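Local structure of ribokinase (Arabidopsis thaliana, 6ILS) at residues N117-L130 / E144-A156. The protein catalyses the ATP- and magnesium-dependent phosphorylation of D-ribose at O-5, giving D-ribose 5-phosphate, as a homodimeric member of the PfkB carbohydrate kinase family. Sequence-based numbering, arbitrary orientation.
With RIB (alpha-D-ribofuranose), chain F.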
loop_
_atom_site.group_PDB
_atom_site.type_symbol
_atom_site.label_atom_id
_atom_site.label_comp_id
_atom_site.label_asym_id
_atom_site.label_seq_id
_atom_site.Cartn_x
_atom_site.Cartn_y
_atom_site.Cartn_z
ATOM N N ASN B 117 -8.089 8.333 9.548
ATOM C CA ASN B 117 -9.544 8.143 9.705
ATOM C C ASN B 117 -9.943 8.085 11.174
ATOM O O ASN B 117 -11.030 8.553 11.555
ATOM C CB ASN B 117 -10.018 6.862 9.014
ATOM C CG ASN B 117 -9.947 6.943 7.498
ATOM O OD1 ASN B 117 -10.338 7.939 6.887
ATOM N ND2 ASN B 117 -9.465 5.870 6.882
ATOM N N MET B 118 -9.066 7.493 11.985
ATOM C CA MET B 118 -9.345 7.295 13.405
ATOM C C MET B 118 -8.633 8.311 14.296
ATOM O O MET B 118 -9.077 8.577 15.415
ATOM C CB MET B 118 -8.947 5.883 13.833
ATOM C CG MET B 118 -9.842 4.779 13.302
ATOM S SD MET B 118 -11.558 4.951 13.801
ATOM C CE MET B 118 -11.482 4.561 15.550
ATOM N N LYS B 119 -7.546 8.897 13.803
ATOM C CA LYS B 119 -6.651 9.631 14.693
ATOM C C LYS B 119 -6.439 11.108 14.382
ATOM O O LYS B 119 -5.823 11.816 15.179
ATOM C CB LYS B 119 -5.300 8.909 14.728
ATOM C CG LYS B 119 -5.385 7.572 15.463
ATOM C CD LYS B 119 -4.104 6.766 15.334
ATOM C CE LYS B 119 -4.162 5.509 16.191
ATOM N NZ LYS B 119 -2.935 4.683 16.017
ATOM N N ALA B 120 -6.970 11.600 13.268
ATOM C CA ALA B 120 -6.688 12.975 12.865
ATOM C C ALA B 120 -7.856 13.929 13.021
ATOM O O ALA B 120 -7.847 15.015 12.446
ATOM C CB ALA B 120 -6.209 13.001 11.428
ATOM N N TRP B 121 -8.873 13.520 13.768
ATOM C CA TRP B 121 -10.025 14.370 14.003
ATOM C C TRP B 121 -9.815 15.205 15.262
ATOM O O TRP B 121 -9.173 14.750 16.195
ATOM C CB TRP B 121 -11.295 13.528 14.147
ATOM C CG TRP B 121 -11.695 12.776 12.899
ATOM C CD1 TRP B 121 -11.365 11.487 12.566
ATOM C CD2 TRP B 121 -12.501 13.273 11.830
ATOM N NE1 TRP B 121 -11.918 11.159 11.340
ATOM C CE2 TRP B 121 -12.627 12.236 10.877
ATOM C CE3 TRP B 121 -13.142 14.490 11.587
ATOM C CZ2 TRP B 121 -13.373 12.384 9.710
ATOM C CZ3 TRP B 121 -13.871 14.639 10.419
ATOM C CH2 TRP B 121 -13.979 13.583 9.492
ATOM N N PRO B 122 -10.383 16.415 15.303
ATOM C CA PRO B 122 -10.262 17.169 16.556
ATOM C C PRO B 122 -11.088 16.522 17.660
ATOM O O PRO B 122 -12.046 15.796 17.370
ATOM C CB PRO B 122 -10.812 18.543 16.191
ATOM C CG PRO B 122 -11.855 18.239 15.159
ATOM C CD PRO B 122 -11.323 17.052 14.366
ATOM N N GLU B 123 -10.711 16.761 18.909
ATOM C CA GLU B 123 -11.472 16.262 20.041
ATOM C C GLU B 123 -12.902 16.802 19.974
ATOM O O GLU B 123 -13.867 16.077 20.218
ATOM C CB GLU B 123 -10.794 16.661 21.354
ATOM C CG GLU B 123 -11.691 16.538 22.580
ATOM C CD GLU B 123 -10.938 16.731 23.891
ATOM O OE1 GLU B 123 -9.688 16.698 23.875
ATOM O OE2 GLU B 123 -11.600 16.928 24.934
ATOM N N ILE B 124 -13.018 18.083 19.640
ATOM C CA ILE B 124 -14.299 18.736 19.426
ATOM C C ILE B 124 -14.332 19.325 18.029
ATOM O O ILE B 124 -13.430 20.060 17.641
ATOM C CB ILE B 124 -14.555 19.867 20.448
ATOM C CG1 ILE B 124 -14.418 19.343 21.878
ATOM C CG2 ILE B 124 -15.924 20.490 20.224
ATOM C CD1 ILE B 124 -15.373 18.217 22.203
ATOM N N MET B 125 -15.370 19.000 17.270
ATOM C CA MET B 125 -15.515 19.548 15.931
ATOM C C MET B 125 -15.776 21.037 16.004
ATOM O O MET B 125 -16.666 21.471 16.732
ATOM C CB MET B 125 -16.657 18.860 15.192
ATOM C CG MET B 125 -16.464 17.371 15.051
ATOM S SD MET B 125 -15.440 17.002 13.624
ATOM C CE MET B 125 -16.612 17.345 12.308
ATOM N N SER B 126 -15.010 21.822 15.250
ATOM C CA SER B 126 -15.254 23.265 15.198
ATOM C C SER B 126 -16.537 23.542 14.427
ATOM O O SER B 126 -16.951 22.732 13.598
ATOM C CB SER B 126 -14.085 24.002 14.553
ATOM O OG SER B 126 -14.165 23.919 13.144
ATOM N N ASP B 127 -17.152 24.692 14.688
ATOM C CA ASP B 127 -18.469 24.985 14.141
ATOM C C ASP B 127 -18.461 25.279 12.641
ATOM O O ASP B 127 -19.525 25.318 12.004
ATOM C CB ASP B 127 -19.099 26.155 14.890
ATOM C CG ASP B 127 -19.925 25.702 16.077
ATOM O OD1 ASP B 127 -19.356 25.549 17.176
ATOM O OD2 ASP B 127 -21.139 25.477 15.901
ATOM N N ASP B 128 -17.275 25.465 12.067
ATOM C CA ASP B 128 -17.194 25.598 10.623
ATOM C C ASP B 128 -16.610 24.330 10.025
ATOM O O ASP B 128 -16.425 24.235 8.812
ATOM C CB ASP B 128 -16.387 26.835 10.221
ATOM C CG ASP B 128 -17.278 28.063 9.992
ATOM O OD1 ASP B 128 -18.008 28.097 8.976
ATOM O OD2 ASP B 128 -17.258 28.989 10.834
ATOM N N ASP B 129 -16.325 23.356 10.884
ATOM C CA ASP B 129 -16.260 21.970 10.439
ATOM C C ASP B 129 -17.690 21.489 10.286
ATOM O O ASP B 129 -18.005 20.739 9.370
ATOM C CB ASP B 129 -15.515 21.061 11.422
ATOM C CG ASP B 129 -14.039 21.390 11.538
ATOM O OD1 ASP B 129 -13.357 21.471 10.491
ATOM O OD2 ASP B 129 -13.554 21.512 12.684
ATOM N N LEU B 130 -18.547 21.946 11.200
ATOM C CA LEU B 130 -19.948 21.541 11.251
ATOM C C LEU B 130 -20.870 22.391 10.389
ATOM O O LEU B 130 -22.052 22.084 10.274
ATOM C CB LEU B 130 -20.462 21.579 12.688
ATOM C CG LEU B 130 -19.858 20.597 13.684
ATOM C CD1 LEU B 130 -20.455 20.825 15.065
ATOM C CD2 LEU B 130 -20.069 19.158 13.227
ATOM N N GLU B 144 -16.241 3.823 10.531
ATOM C CA GLU B 144 -14.806 3.736 10.230
ATOM C C GLU B 144 -14.085 5.023 10.634
ATOM O O GLU B 144 -12.946 5.265 10.224
ATOM C CB GLU B 144 -14.597 3.439 8.727
ATOM C CG GLU B 144 -15.078 2.061 8.306
ATOM C CD GLU B 144 -14.612 1.647 6.899
ATOM O OE1 GLU B 144 -14.406 2.526 6.023
ATOM O OE2 GLU B 144 -14.433 0.428 6.686
ATOM N N ILE B 145 -14.769 5.854 11.419
ATOM C CA ILE B 145 -14.165 7.006 12.103
ATOM C C ILE B 145 -14.672 6.963 13.567
ATOM O O ILE B 145 -15.577 6.176 13.887
ATOM C CB ILE B 145 -14.512 8.367 11.432
ATOM C CG1 ILE B 145 -15.982 8.719 11.660
ATOM C CG2 ILE B 145 -14.170 8.361 9.930
ATOM C CD1 ILE B 145 -16.395 10.067 11.176
ATOM N N PRO B 146 -14.081 7.773 14.464
ATOM C CA PRO B 146 -14.447 7.587 15.885
ATOM C C PRO B 146 -15.921 7.826 16.232
ATOM O O PRO B 146 -16.534 8.734 15.703
ATOM C CB PRO B 146 -13.572 8.624 16.604
ATOM C CG PRO B 146 -12.369 8.753 15.731
ATOM C CD PRO B 146 -12.897 8.639 14.316
ATOM N N ASP B 147 -16.454 7.016 17.145
ATOM C CA ASP B 147 -17.805 7.205 17.678
ATOM C C ASP B 147 -18.058 8.657 18.070
ATOM O O ASP B 147 -19.134 9.201 17.838
ATOM C CB ASP B 147 -18.034 6.297 18.896
ATOM C CG ASP B 147 -18.204 4.828 18.520
ATOM O OD1 ASP B 147 -18.651 4.539 17.392
ATOM O OD2 ASP B 147 -17.902 3.954 19.364
ATOM N N SER B 148 -17.050 9.290 18.657
ATOM C CA SER B 148 -17.209 10.644 19.177
ATOM C C SER B 148 -17.528 11.636 18.085
ATOM O O SER B 148 -18.373 12.507 18.255
ATOM C CB SER B 148 -15.947 11.099 19.913
ATOM O OG SER B 148 -15.982 12.504 20.081
ATOM N N ILE B 149 -16.842 11.492 16.955
ATOM C CA ILE B 149 -17.070 12.350 15.809
ATOM C C ILE B 149 -18.450 12.098 15.206
ATOM O O ILE B 149 -19.159 13.044 14.874
ATOM C CB ILE B 149 -15.963 12.127 14.746
ATOM C CG1 ILE B 149 -14.601 12.484 15.348
ATOM C CG2 ILE B 149 -16.247 12.952 13.493
ATOM C CD1 ILE B 149 -14.518 13.921 15.835
ATOM N N ASN B 150 -18.829 10.825 15.063
ATOM C CA ASN B 150 -20.168 10.521 14.545
ATOM C C ASN B 150 -21.263 11.118 15.418
ATOM O O ASN B 150 -22.262 11.619 14.912
ATOM C CB ASN B 150 -20.392 9.017 14.431
ATOM C CG ASN B 150 -19.822 8.440 13.148
ATOM O OD1 ASN B 150 -19.712 9.136 12.136
ATOM N ND2 ASN B 150 -19.454 7.177 13.190
ATOM N N ILE B 151 -21.066 11.049 16.731
ATOM C CA ILE B 151 -22.068 11.571 17.668
ATOM C C ILE B 151 -22.221 13.075 17.491
ATOM O O ILE B 151 -23.328 13.577 17.353
ATOM C CB ILE B 151 -21.710 11.207 19.123
ATOM C CG1 ILE B 151 -21.969 9.719 19.352
ATOM C CG2 ILE B 151 -22.536 12.048 20.099
ATOM C CD1 ILE B 151 -21.364 9.166 20.609
ATOM N N GLN B 152 -21.105 13.791 17.405
ATOM C CA GLN B 152 -21.153 15.232 17.241
ATOM C C GLN B 152 -21.814 15.657 15.934
ATOM O O GLN B 152 -22.535 16.654 15.888
ATOM C CB GLN B 152 -19.734 15.822 17.330
ATOM C CG GLN B 152 -19.066 15.615 18.690
ATOM C CD GLN B 152 -17.641 16.144 18.722
ATOM O OE1 GLN B 152 -17.390 17.319 18.434
ATOM N NE2 GLN B 152 -16.699 15.267 19.043
ATOM N N VAL B 153 -21.559 14.919 14.856
ATOM C CA VAL B 153 -22.158 15.267 13.569
ATOM C C VAL B 153 -23.674 15.044 13.600
ATOM O O VAL B 153 -24.453 15.903 13.197
ATOM C CB VAL B 153 -21.521 14.437 12.424
ATOM C CG1 VAL B 153 -22.337 14.573 11.136
ATOM C CG2 VAL B 153 -20.085 14.879 12.206
ATOM N N ALA B 154 -24.077 13.882 14.089
ATOM C CA ALA B 154 -25.489 13.521 14.104
ATOM C C ALA B 154 -26.283 14.514 14.951
ATOM O O ALA B 154 -27.339 14.987 14.534
ATOM C CB ALA B 154 -25.663 12.123 14.622
ATOM N N LYS B 155 -25.748 14.851 16.122
ATOM C CA LYS B 155 -26.414 15.807 17.016
ATOM C C LYS B 155 -26.521 17.184 16.380
ATOM O O LYS B 155 -27.522 17.880 16.552
ATOM C CB LYS B 155 -25.679 15.895 18.357
ATOM C CG LYS B 155 -25.944 14.692 19.233
ATOM C CD LYS B 155 -25.310 14.814 20.604
ATOM C CE LYS B 155 -25.589 13.552 21.404
ATOM N NZ LYS B 155 -25.148 13.654 22.827
ATOM N N ALA B 156 -25.508 17.563 15.608
ATOM C CA ALA B 156 -25.517 18.856 14.925
ATOM C C ALA B 156 -26.580 18.904 13.832
ATOM O O ALA B 156 -27.004 19.981 13.414
ATOM C CB ALA B 156 -24.144 19.162 14.333
HETATM O O5 RIB F . -17.257 -1.077 1.725
HETATM C C5 RIB F . -16.010 -1.090 1.083
HETATM C C4 RIB F . -15.031 -0.551 1.908
HETATM O O4 RIB F . -14.977 -1.212 3.263
HETATM C C3 RIB F . -13.641 -0.955 1.250
HETATM O O3 RIB F . -13.297 0.093 0.221
HETATM C C2 RIB F . -12.834 -1.125 2.197
HETATM O O2 RIB F . -11.779 -0.085 2.263
HETATM C C1 RIB F . -13.718 -1.161 3.612
HETATM O O1 RIB F . -13.470 -0.027 4.359
#
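The primary amide of Gln-152 grips the loop at Glu-123 to Met-125 with both its ends. OE1 accepts Met-125 N at 2.9 Å in a nearly straight bond (174°), while NE2 donates to Glu-123 O at 3.2 Å; this backbone donor and acceptor set the amide's flip. Ser-148 OG, one helical turn back, adds an in-plane partner for NE2. Gln-152 CG lies anti to the carbonyl carbon (chi1 -63°) and the chain runs extended beyond it, carrying the amide out to the loop. With an alanine here, Met-125 N and Glu-123 O would probably lose their side-chain mates, leaving the loop less firmly held to helix 147-158. Beside this polar pair, Ile-149 lays CG2 over one face of Trp-121, 4.2 Å from the centroid of the six-membered ring, a CH-pi contact. Its CD1 reaches on to Met-125 SD, and Pro-146 CD packs obliquely on Trp-121 CD1 at 3.7 Å. Trp-121 also touches Val-59 of strand 56-63, and Val-153 rests on strand 138-143. Glu-144 OE2 accepts ribose O1 at 2.6 Å; Ser-10 and Lys-41 N hold OE1. Side-chain-to-backbone bonds thus fix the loop's peptide groups while apolar contacts cover the helix, whose leading end carries Glu-144 to the ribose.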